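Long-range contacts in PKS_KS domain-containing protein (Photorhabdus luminescens subsp. laumondii, PDB 6SMO), which probably acts as a 3-oxoacyl-[acyl-carrier-protein] synthase of the thiolase-like superfamily, condensing carrier-bound acyl units, and here holds a polyketone chain: residues Arg122-Ala132 and Gly208-Glu219; Ile321-His332 and Tyr416-Ser426. One frame throughout, in Å; residues are numbered along the deposited sequence.

Contact 1: residues Arg122-Ala132 and Gly208-Glu219; sequences RFGVAIATAIA and GRADIMLAGASE. With LKZ (3,5,7,9,11-pentakis(oxidanylidene)dodecanal), chain H.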
loop_
_atom_site.group_PDB
_atom_site.type_symbol
_atom_site.label_atom_id
_atom_site.label_comp_id
_atom_site.label_asym_id
_atom_site.label_seq_id
_atom_site.Cartn_x
_atom_site.Cartn_y
_atom_site.Cartn_z
ATOM N N ARG B 122 12.824 2.102 21.678
ATOM C CA ARG B 122 11.373 1.893 21.940
ATOM C C ARG B 122 10.531 2.921 21.167
ATOM O O ARG B 122 9.333 3.057 21.496
ATOM C CB ARG B 122 11.097 1.993 23.444
ATOM C CG ARG B 122 11.912 1.033 24.301
ATOM C CD ARG B 122 11.416 -0.398 24.214
ATOM N NE ARG B 122 10.126 -0.567 24.870
ATOM C CZ ARG B 122 9.427 -1.699 24.904
ATOM N NH1 ARG B 122 9.886 -2.791 24.314
ATOM N NH2 ARG B 122 8.264 -1.733 25.531
ATOM N N PHE B 123 11.119 3.605 20.177
ATOM C CA PHE B 123 10.462 4.657 19.355
ATOM C C PHE B 123 10.621 4.321 17.867
ATOM O O PHE B 123 11.772 4.261 17.389
ATOM C CB PHE B 123 11.041 6.035 19.685
ATOM C CG PHE B 123 10.617 7.140 18.749
ATOM C CD1 PHE B 123 9.279 7.334 18.438
ATOM C CD2 PHE B 123 11.553 7.994 18.186
ATOM C CE1 PHE B 123 8.889 8.348 17.577
ATOM C CE2 PHE B 123 11.161 9.012 17.328
ATOM C CZ PHE B 123 9.831 9.186 17.024
ATOM N N GLY B 124 9.498 4.116 17.166
ATOM C CA GLY B 124 9.454 3.706 15.747
ATOM C C GLY B 124 8.555 4.604 14.914
ATOM O O GLY B 124 7.690 5.285 15.499
ATOM N N VAL B 125 8.747 4.595 13.590
ATOM C CA VAL B 125 8.000 5.436 12.607
ATOM C C VAL B 125 7.139 4.521 11.727
ATOM O O VAL B 125 7.548 3.369 11.492
ATOM C CB VAL B 125 8.961 6.293 11.759
ATOM C CG1 VAL B 125 8.225 7.134 10.727
ATOM C CG2 VAL B 125 9.839 7.178 12.629
ATOM N N ALA B 126 5.989 5.026 11.269
ATOM C CA ALA B 126 5.069 4.349 10.325
ATOM C C ALA B 126 4.302 5.403 9.515
ATOM O O ALA B 126 3.146 5.704 9.871
ATOM C CB ALA B 126 4.136 3.433 11.080
ATOM N N ILE B 127 4.939 5.951 8.474
ATOM C CA ILE B 127 4.348 6.961 7.546
ATOM C C ILE B 127 3.995 6.258 6.232
ATOM O O ILE B 127 4.924 5.803 5.536
ATOM C CB ILE B 127 5.303 8.154 7.333
ATOM C CG1 ILE B 127 5.590 8.882 8.650
ATOM C CG2 ILE B 127 4.756 9.103 6.274
ATOM C CD1 ILE B 127 6.737 9.862 8.584
ATOM N N ALA B 128 2.699 6.186 5.917
ATOM C CA ALA B 128 2.137 5.481 4.741
ATOM C C ALA B 128 1.974 6.453 3.567
ATOM O O ALA B 128 2.011 7.680 3.791
ATOM C CB ALA B 128 0.819 4.850 5.112
ATOM N N THR B 129 1.800 5.908 2.361
ATOM C CA THR B 129 1.575 6.666 1.101
ATOM C C THR B 129 0.987 5.723 0.047
ATOM O O THR B 129 1.288 4.516 0.106
ATOM C CB THR B 129 2.876 7.309 0.600
ATOM O OG1 THR B 129 2.533 8.288 -0.382
ATOM C CG2 THR B 129 3.848 6.309 0.012
ATOM N N ALA B 130 0.216 6.269 -0.888
ATOM C CA ALA B 130 -0.364 5.479 -1.991
ATOM C C ALA B 130 0.558 5.546 -3.219
ATOM O O ALA B 130 0.785 4.488 -3.813
ATOM C CB ALA B 130 -1.747 5.988 -2.294
ATOM N N ILE B 131 1.102 6.726 -3.551
ATOM C CA ILE B 131 1.969 6.874 -4.763
ATOM C C ILE B 131 3.331 7.483 -4.420
ATOM O O ILE B 131 4.124 7.644 -5.338
ATOM C CB ILE B 131 1.281 7.713 -5.857
ATOM C CG1 ILE B 131 1.536 9.206 -5.660
ATOM C CG2 ILE B 131 -0.195 7.411 -5.953
ATOM C CD1 ILE B 131 0.449 10.081 -6.204
ATOM N N ALA B 132 3.561 7.856 -3.165
ATOM C CA ALA B 132 4.827 8.472 -2.696
ATOM C C ALA B 132 5.167 9.682 -3.582
ATOM O O ALA B 132 4.254 10.497 -3.824
ATOM C CB ALA B 132 5.923 7.433 -2.683
ATOM N N GLY B 208 3.924 -4.548 23.106
ATOM C CA GLY B 208 5.040 -4.207 24.013
ATOM C C GLY B 208 6.385 -4.066 23.315
ATOM O O GLY B 208 7.408 -4.195 24.013
ATOM N N ARG B 209 6.403 -3.793 22.006
ATOM C CA ARG B 209 7.652 -3.615 21.214
ATOM C C ARG B 209 8.096 -2.147 21.263
ATOM O O ARG B 209 9.320 -1.911 21.290
ATOM C CB ARG B 209 7.453 -4.073 19.766
ATOM C CG ARG B 209 7.275 -5.576 19.609
ATOM C CD ARG B 209 6.656 -5.945 18.273
ATOM N NE ARG B 209 5.438 -6.727 18.448
ATOM C CZ ARG B 209 4.382 -6.707 17.635
ATOM N NH1 ARG B 209 4.363 -5.936 16.558
ATOM N NH2 ARG B 209 3.332 -7.461 17.912
ATOM N N ALA B 210 7.146 -1.207 21.264
ATOM C CA ALA B 210 7.396 0.255 21.274
ATOM C C ALA B 210 6.635 0.918 22.428
ATOM O O ALA B 210 5.576 0.394 22.825
ATOM C CB ALA B 210 6.997 0.853 19.948
ATOM N N ASP B 211 7.175 2.029 22.942
ATOM C CA ASP B 211 6.526 2.908 23.952
ATOM C C ASP B 211 5.922 4.116 23.229
ATOM O O ASP B 211 4.752 4.436 23.503
ATOM C CB ASP B 211 7.518 3.339 25.036
ATOM C CG ASP B 211 7.967 2.208 25.948
ATOM O OD1 ASP B 211 7.160 1.285 26.186
ATOM O OD2 ASP B 211 9.124 2.255 26.410
ATOM N N ILE B 212 6.701 4.751 22.346
ATOM C CA ILE B 212 6.274 5.878 21.463
ATOM C C ILE B 212 6.212 5.355 20.021
ATOM O O ILE B 212 6.960 4.410 19.706
ATOM C CB ILE B 212 7.230 7.083 21.591
ATOM C CG1 ILE B 212 7.628 7.358 23.045
ATOM C CG2 ILE B 212 6.631 8.318 20.935
ATOM C CD1 ILE B 212 8.874 8.204 23.192
ATOM N N MET B 213 5.355 5.944 19.183
ATOM C CA MET B 213 5.221 5.581 17.746
ATOM C C MET B 213 4.660 6.771 16.955
ATOM O O MET B 213 3.533 7.208 17.260
ATOM C CB MET B 213 4.304 4.364 17.574
ATOM C CG MET B 213 4.595 3.560 16.322
ATOM S SD MET B 213 6.032 2.477 16.501
ATOM C CE MET B 213 6.206 1.885 14.818
ATOM N N LEU B 214 5.429 7.272 15.984
ATOM C CA LEU B 214 5.003 8.332 15.029
ATOM C C LEU B 214 4.324 7.659 13.830
ATOM O O LEU B 214 5.032 7.010 13.036
ATOM C CB LEU B 214 6.228 9.150 14.604
ATOM C CG LEU B 214 5.926 10.453 13.864
ATOM C CD1 LEU B 214 6.935 11.533 14.228
ATOM C CD2 LEU B 214 5.897 10.239 12.358
ATOM N N ALA B 215 2.999 7.802 13.718
ATOM C CA ALA B 215 2.150 7.127 12.708
ATOM C C ALA B 215 1.368 8.168 11.898
ATOM O O ALA B 215 1.179 9.292 12.400
ATOM C CB ALA B 215 1.225 6.152 13.394
ATOM N N GLY B 216 0.934 7.792 10.690
ATOM C CA GLY B 216 0.116 8.637 9.797
ATOM C C GLY B 216 0.360 8.322 8.331
ATOM O O GLY B 216 0.706 7.164 8.022
ATOM N N ALA B 217 0.180 9.318 7.456
ATOM C CA ALA B 217 0.379 9.204 5.992
ATOM C C ALA B 217 0.584 10.590 5.366
ATOM O O ALA B 217 -0.002 11.566 5.874
ATOM C CB ALA B 217 -0.796 8.490 5.372
ATOM N N SER B 218 1.329 10.628 4.264
ATOM C CA SER B 218 1.609 11.835 3.451
ATOM C C SER B 218 1.300 11.524 1.988
ATOM O O SER B 218 1.634 10.443 1.569
ATOM C CB SER B 218 3.023 12.262 3.613
ATOM O OG SER B 218 3.265 13.473 2.941
ATOM N N GLU B 219 0.663 12.449 1.262
ATOM C CA GLU B 219 0.331 12.254 -0.169
ATOM C C GLU B 219 0.507 13.550 -0.963
ATOM O O GLU B 219 0.112 14.573 -0.453
ATOM C CB GLU B 219 -1.131 11.858 -0.260
ATOM C CG GLU B 219 -1.477 11.102 -1.506
ATOM C CD GLU B 219 -0.822 9.749 -1.585
ATOM O OE1 GLU B 219 -0.068 9.510 -2.522
ATOM O OE2 GLU B 219 -1.066 8.967 -0.698
HETATM C C4 LKZ H . -2.353 6.409 -9.961
HETATM C C5 LKZ H . -2.025 5.239 -9.069
HETATM C C6 LKZ H . -1.994 5.494 -7.559
HETATM C C7 LKZ H . -3.172 4.788 -6.923
HETATM C C8 LKZ H . -3.336 4.803 -5.399
HETATM C C10 LKZ H . -8.271 4.913 -3.676
HETATM C C22 LKZ H . -1.049 6.961 -10.502
HETATM C C11 LKZ H . -7.870 6.178 -2.961
HETATM O O19 LKZ H . -8.319 7.269 -3.263
HETATM C C3 LKZ H . -6.947 4.228 -3.958
HETATM O O23 LKZ H . -6.760 3.076 -3.606
HETATM C C2 LKZ H . -5.830 5.082 -4.572
HETATM C C9 LKZ H . -4.704 4.187 -5.092
HETATM O O20 LKZ H . -4.902 3.015 -5.346
HETATM O O21 LKZ H . -4.005 4.260 -7.627
HETATM O O22 LKZ H . -1.770 4.150 -9.558
HETATM O O24 LKZ H . -0.607 6.640 -11.595
HETATM C C23 LKZ H . -0.326 7.944 -9.602
#

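Contact 2: residues Ile321-His332 and Tyr416-Ser426; sequences ISPSTVNYISAH and YPIKTALKLSS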
loop_
_atom_site.group_PDB
_atom_site.type_symbol
_atom_site.label_atom_id
_atom_site.label_comp_id
_atom_site.label_asym_id
_atom_site.label_seq_id
_atom_site.Cartn_x
_atom_site.Cartn_y
_atom_site.Cartn_z
ATOM N N ILE B 321 -15.209 -3.505 22.736
ATOM C CA ILE B 321 -16.254 -2.466 22.981
ATOM C C ILE B 321 -17.538 -2.888 22.254
ATOM O O ILE B 321 -17.437 -3.386 21.115
ATOM C CB ILE B 321 -15.758 -1.073 22.533
ATOM C CG1 ILE B 321 -14.584 -0.592 23.392
ATOM C CG2 ILE B 321 -16.895 -0.061 22.528
ATOM C CD1 ILE B 321 -13.820 0.572 22.803
ATOM N N SER B 322 -18.692 -2.692 22.899
ATOM C CA SER B 322 -20.041 -3.026 22.369
ATOM C C SER B 322 -20.437 -2.009 21.302
ATOM O O SER B 322 -20.142 -0.825 21.444
ATOM C CB SER B 322 -21.058 -3.080 23.483
ATOM O OG SER B 322 -22.328 -3.483 22.993
ATOM N N PRO B 323 -21.115 -2.427 20.205
ATOM C CA PRO B 323 -21.581 -1.488 19.180
ATOM C C PRO B 323 -22.587 -0.442 19.690
ATOM O O PRO B 323 -22.731 0.580 19.044
ATOM C CB PRO B 323 -22.270 -2.379 18.132
ATOM C CG PRO B 323 -21.729 -3.770 18.387
ATOM C CD PRO B 323 -21.446 -3.822 19.873
ATOM N N SER B 324 -23.253 -0.719 20.818
ATOM C CA SER B 324 -24.310 0.128 21.433
ATOM C C SER B 324 -23.739 1.475 21.902
ATOM O O SER B 324 -24.515 2.450 21.947
ATOM C CB SER B 324 -24.984 -0.602 22.568
ATOM O OG SER B 324 -25.523 -1.838 22.122
ATOM N N THR B 325 -22.446 1.527 22.242
ATOM C CA THR B 325 -21.748 2.739 22.758
ATOM C C THR B 325 -21.293 3.639 21.601
ATOM O O THR B 325 -20.918 4.795 21.882
ATOM C CB THR B 325 -20.557 2.362 23.647
ATOM O OG1 THR B 325 -19.769 1.398 22.948
ATOM C CG2 THR B 325 -20.977 1.809 24.991
ATOM N N VAL B 326 -21.319 3.140 20.360
ATOM C CA VAL B 326 -20.907 3.901 19.140
ATOM C C VAL B 326 -21.983 4.953 18.839
ATOM O O VAL B 326 -23.105 4.550 18.469
ATOM C CB VAL B 326 -20.676 2.972 17.931
ATOM C CG1 VAL B 326 -20.306 3.754 16.679
ATOM C CG2 VAL B 326 -19.627 1.909 18.220
ATOM N N ASN B 327 -21.649 6.241 18.990
ATOM C CA ASN B 327 -22.586 7.380 18.779
ATOM C C ASN B 327 -21.964 8.429 17.843
ATOM O O ASN B 327 -22.465 9.567 17.835
ATOM C CB ASN B 327 -23.024 7.996 20.112
ATOM C CG ASN B 327 -21.916 8.736 20.835
ATOM O OD1 ASN B 327 -20.736 8.451 20.647
ATOM N ND2 ASN B 327 -22.290 9.692 21.670
ATOM N N TYR B 328 -20.935 8.064 17.070
ATOM C CA TYR B 328 -20.324 8.929 16.025
ATOM C C TYR B 328 -19.442 8.091 15.090
ATOM O O TYR B 328 -18.734 7.189 15.576
ATOM C CB TYR B 328 -19.514 10.068 16.649
ATOM C CG TYR B 328 -18.702 10.846 15.645
ATOM C CD1 TYR B 328 -19.321 11.638 14.690
ATOM C CD2 TYR B 328 -17.320 10.760 15.618
ATOM C CE1 TYR B 328 -18.588 12.341 13.747
ATOM C CE2 TYR B 328 -16.573 11.458 14.683
ATOM C CZ TYR B 328 -17.207 12.251 13.744
ATOM O OH TYR B 328 -16.470 12.936 12.823
ATOM N N ILE B 329 -19.489 8.396 13.788
ATOM C CA ILE B 329 -18.725 7.695 12.711
ATOM C C ILE B 329 -18.091 8.746 11.791
ATOM O O ILE B 329 -18.842 9.555 11.215
ATOM C CB ILE B 329 -19.641 6.726 11.931
ATOM C CG1 ILE B 329 -20.248 5.649 12.836
ATOM C CG2 ILE B 329 -18.902 6.106 10.753
ATOM C CD1 ILE B 329 -21.507 5.019 12.288
ATOM N N SER B 330 -16.759 8.734 11.669
ATOM C CA SER B 330 -15.980 9.523 10.677
ATOM C C SER B 330 -15.820 8.692 9.399
ATOM O O SER B 330 -14.776 8.030 9.247
ATOM C CB SER B 330 -14.641 9.939 11.234
ATOM O OG SER B 330 -13.867 10.607 10.248
ATOM N N ALA B 331 -16.823 8.718 8.517
ATOM C CA ALA B 331 -16.894 7.873 7.301
ATOM C C ALA B 331 -15.851 8.336 6.278
ATOM O O ALA B 331 -15.423 9.507 6.346
ATOM C CB ALA B 331 -18.284 7.903 6.716
ATOM N N HIS B 332 -15.524 7.436 5.348
ATOM C CA HIS B 332 -14.556 7.682 4.252
ATOM C C HIS B 332 -15.097 8.796 3.358
ATOM O O HIS B 332 -14.340 9.731 3.100
ATOM C CB HIS B 332 -14.355 6.365 3.498
ATOM C CG HIS B 332 -13.390 6.425 2.371
ATOM N ND1 HIS B 332 -12.046 6.342 2.562
ATOM C CD2 HIS B 332 -13.578 6.536 1.046
ATOM C CE1 HIS B 332 -11.439 6.416 1.404
ATOM N NE2 HIS B 332 -12.354 6.535 0.463
ATOM N N TYR B 416 -21.456 17.871 20.280
ATOM C CA TYR B 416 -21.974 16.491 20.474
ATOM C C TYR B 416 -21.051 15.722 21.416
ATOM O O TYR B 416 -19.836 15.730 21.230
ATOM C CB TYR B 416 -22.109 15.780 19.125
ATOM C CG TYR B 416 -22.970 14.545 19.158
ATOM C CD1 TYR B 416 -24.341 14.623 18.969
ATOM C CD2 TYR B 416 -22.420 13.296 19.392
ATOM C CE1 TYR B 416 -25.142 13.493 19.004
ATOM C CE2 TYR B 416 -23.206 12.156 19.430
ATOM C CZ TYR B 416 -24.572 12.253 19.235
ATOM O OH TYR B 416 -25.351 11.133 19.272
ATOM N N PRO B 417 -21.590 15.035 22.450
ATOM C CA PRO B 417 -20.762 14.268 23.378
ATOM C C PRO B 417 -20.416 12.890 22.793
ATOM O O PRO B 417 -21.250 12.002 22.844
ATOM C CB PRO B 417 -21.641 14.167 24.634
ATOM C CG PRO B 417 -23.070 14.228 24.117
ATOM C CD PRO B 417 -23.021 14.947 22.783
ATOM N N ILE B 418 -19.203 12.756 22.247
ATOM C CA ILE B 418 -18.698 11.514 21.590
ATOM C C ILE B 418 -18.133 10.592 22.677
ATOM O O ILE B 418 -17.221 11.033 23.405
ATOM C CB ILE B 418 -17.641 11.840 20.511
ATOM C CG1 ILE B 418 -18.157 12.858 19.490
ATOM C CG2 ILE B 418 -17.154 10.567 19.831
ATOM C CD1 ILE B 418 -17.064 13.573 18.728
ATOM N N LYS B 419 -18.666 9.369 22.779
ATOM C CA LYS B 419 -18.155 8.294 23.675
ATOM C C LYS B 419 -17.203 7.403 22.869
ATOM O O LYS B 419 -15.975 7.546 23.044
ATOM C CB LYS B 419 -19.313 7.493 24.285
ATOM C CG LYS B 419 -19.757 7.946 25.670
ATOM C CD LYS B 419 -20.427 9.303 25.692
ATOM C CE LYS B 419 -20.724 9.787 27.096
ATOM N NZ LYS B 419 -21.415 11.098 27.090
ATOM N N THR B 420 -17.755 6.538 22.011
ATOM C CA THR B 420 -17.009 5.598 21.132
ATOM C C THR B 420 -17.180 6.041 19.676
ATOM O O THR B 420 -18.334 6.094 19.212
ATOM C CB THR B 420 -17.484 4.154 21.341
ATOM O OG1 THR B 420 -17.412 3.859 22.736
ATOM C CG2 THR B 420 -16.664 3.144 20.566
ATOM N N ALA B 421 -16.071 6.341 18.993
ATOM C CA ALA B 421 -16.036 6.837 17.597
ATOM C C ALA B 421 -15.528 5.734 16.662
ATOM O O ALA B 421 -14.587 5.013 17.049
ATOM C CB ALA B 421 -15.172 8.070 17.513
ATOM N N LEU B 422 -16.140 5.616 15.480
ATOM C CA LEU B 422 -15.694 4.734 14.367
ATOM C C LEU B 422 -15.054 5.599 13.275
ATOM O O LEU B 422 -15.450 6.772 13.141
ATOM C CB LEU B 422 -16.893 3.955 13.816
ATOM C CG LEU B 422 -17.015 2.502 14.273
ATOM C CD1 LEU B 422 -16.956 2.387 15.790
ATOM C CD2 LEU B 422 -18.301 1.887 13.745
ATOM N N LYS B 423 -14.104 5.027 12.532
ATOM C CA LYS B 423 -13.368 5.698 11.428
ATOM C C LYS B 423 -13.216 4.708 10.271
ATOM O O LYS B 423 -12.358 3.812 10.372
ATOM C CB LYS B 423 -12.011 6.200 11.933
ATOM C CG LYS B 423 -11.055 6.717 10.866
ATOM C CD LYS B 423 -11.503 8.008 10.218
ATOM C CE LYS B 423 -10.854 8.248 8.872
ATOM N NZ LYS B 423 -11.503 7.462 7.797
ATOM N N LEU B 424 -14.025 4.874 9.221
ATOM C CA LEU B 424 -14.096 3.962 8.049
ATOM C C LEU B 424 -13.175 4.494 6.944
ATOM O O LEU B 424 -13.231 5.708 6.666
ATOM C CB LEU B 424 -15.548 3.874 7.566
ATOM C CG LEU B 424 -16.482 2.978 8.381
ATOM C CD1 LEU B 424 -16.321 3.198 9.879
ATOM C CD2 LEU B 424 -17.930 3.201 7.972
ATOM N N SER B 425 -12.357 3.616 6.354
ATOM C CA SER B 425 -11.474 3.914 5.194
ATOM C C SER B 425 -11.607 2.811 4.139
ATOM O O SER B 425 -11.824 1.644 4.521
ATOM C CB SER B 425 -10.041 4.094 5.623
ATOM O OG SER B 425 -9.876 5.313 6.333
ATOM N N SER B 426 -11.478 3.184 2.864
ATOM C CA SER B 426 -11.584 2.293 1.680
ATOM C C SER B 426 -10.567 2.731 0.622
ATOM O O SER B 426 -10.319 3.947 0.510
ATOM C CB SER B 426 -12.985 2.290 1.125
ATOM O OG SER B 426 -13.891 1.683 2.034
HETATM O O HOH W 1 -10.593 8.267 4.820
#

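Contact 1: residues Arg122-Ala132 and Gly208-Glu219
Where Phe123 leans its ring against Ile212 and Leu214, two parallel strands show how bumps on one fill dips in the other. With CG anti to the backbone N (chi1 170°), the ring brings CD1 to 3.8 Å from Ile212 CB. Leu214 reaches across to Ile127, its CD2 resting 3.9 Å from Ile127 CD1 and close to Val125 CG1. Helices 95-111 and 169-178 cover the face formed by Phe123, Val125, Ile127, Ile212 and Leu214. The other face is flatter, lined by alanines under helix 193-206, and here Met213 sets its CE methyl over Gly124, which has no side chain to fill that place, with SD 3.4 Å from Gly124 O. In the backbone, Ala126 N bonds to Leu214 O at 2.8 Å.

The two ends are polar. Arg122 curls its guanidinium over the turn: NH1 donates to Gly208 O at 2.9 Å, and NH2 forms a salt bridge with Asp211 OD1, which also pairs with Arg27. At the far end buried Glu219 spans two amides with its syn lone pairs, OE2 taking Ala130 N at 3.0 Å and OE1 taking Ile131 N at 3.2 Å. These bonds tie the bend, consistent with a fixed position against the polyketone, whose C8 lies 3.7 Å from Ala130 CB. This is the C-terminal end of a parallel strand pair of the thiolase fold, where residues just after strand 123-128 line the ligand pocket.

Contact 2: residues Ile321-His332 and Tyr416-Ser426
Val326, Ile329, Leu422 and Leu424 form the tight side of this pairing, a hydrophobic face buried under helices 306-319 and 337-350. Val326 CG2 comes within 3.6 Å of Leu422 CD1, the two side chains crossing at about a right angle, whereas Ile329 and Leu422 lie side by side and point the same way. On the reverse face Tyr328 turns its ring edge to Ala421, CD2 to CB 3.9 Å, and its hydroxyl bonds to Asn361. Ser330 N donates to Leu422 O at 2.8 Å. These neighbouring strands of the C-terminal half of a thiolase-like fold lead toward the ligand pocket: the side chain of His332, whose nearest atoms lie about 6 Å from the polyketone, has Ser426 CB over one ring face in a CH-pi contact and meets His369 of that pocket. Lys423 NZ and, weakly, His332 ND1 share a water there.

The opposite end is more open to solvent at Thr325, Pro417 and Lys419, yet Asn327 pins it. With CG between backbone N and carbonyl carbon (chi1 69°), Asn327 uses both ends of its amide: ND2 gives to Pro417 O at 2.8 Å, and OD1 accepts from Lys419 N at 3.1 Å. Thr420 OG1 gives Thr325 OG1 a weak bond, while its CG2 meets Ile321 CG2 tip to tip.

How the contacts relate
Contacts 1 and 2 illustrate how two pairs of parallel strands can serve one mixed sheet from separate places. Along the chain they come in series, 122-132 with 208-219 closing before 321-332 with 416-426 opens. Their centres lie 23 Å apart and their nearest atoms about 9 Å, without touching. Between strand 212-219 and strand 420-427 the sheet runs through 263-271, 29-37, 284-293 and 431-438, four antiparallel neighbours that keep the pairs apart. Each pair is joined by a long connection, of 75 and 83 residues, in which helices predominate over strand. Both send their C-terminal ends toward the bound polyketone, and the binding site thus draws on both halves of the fold.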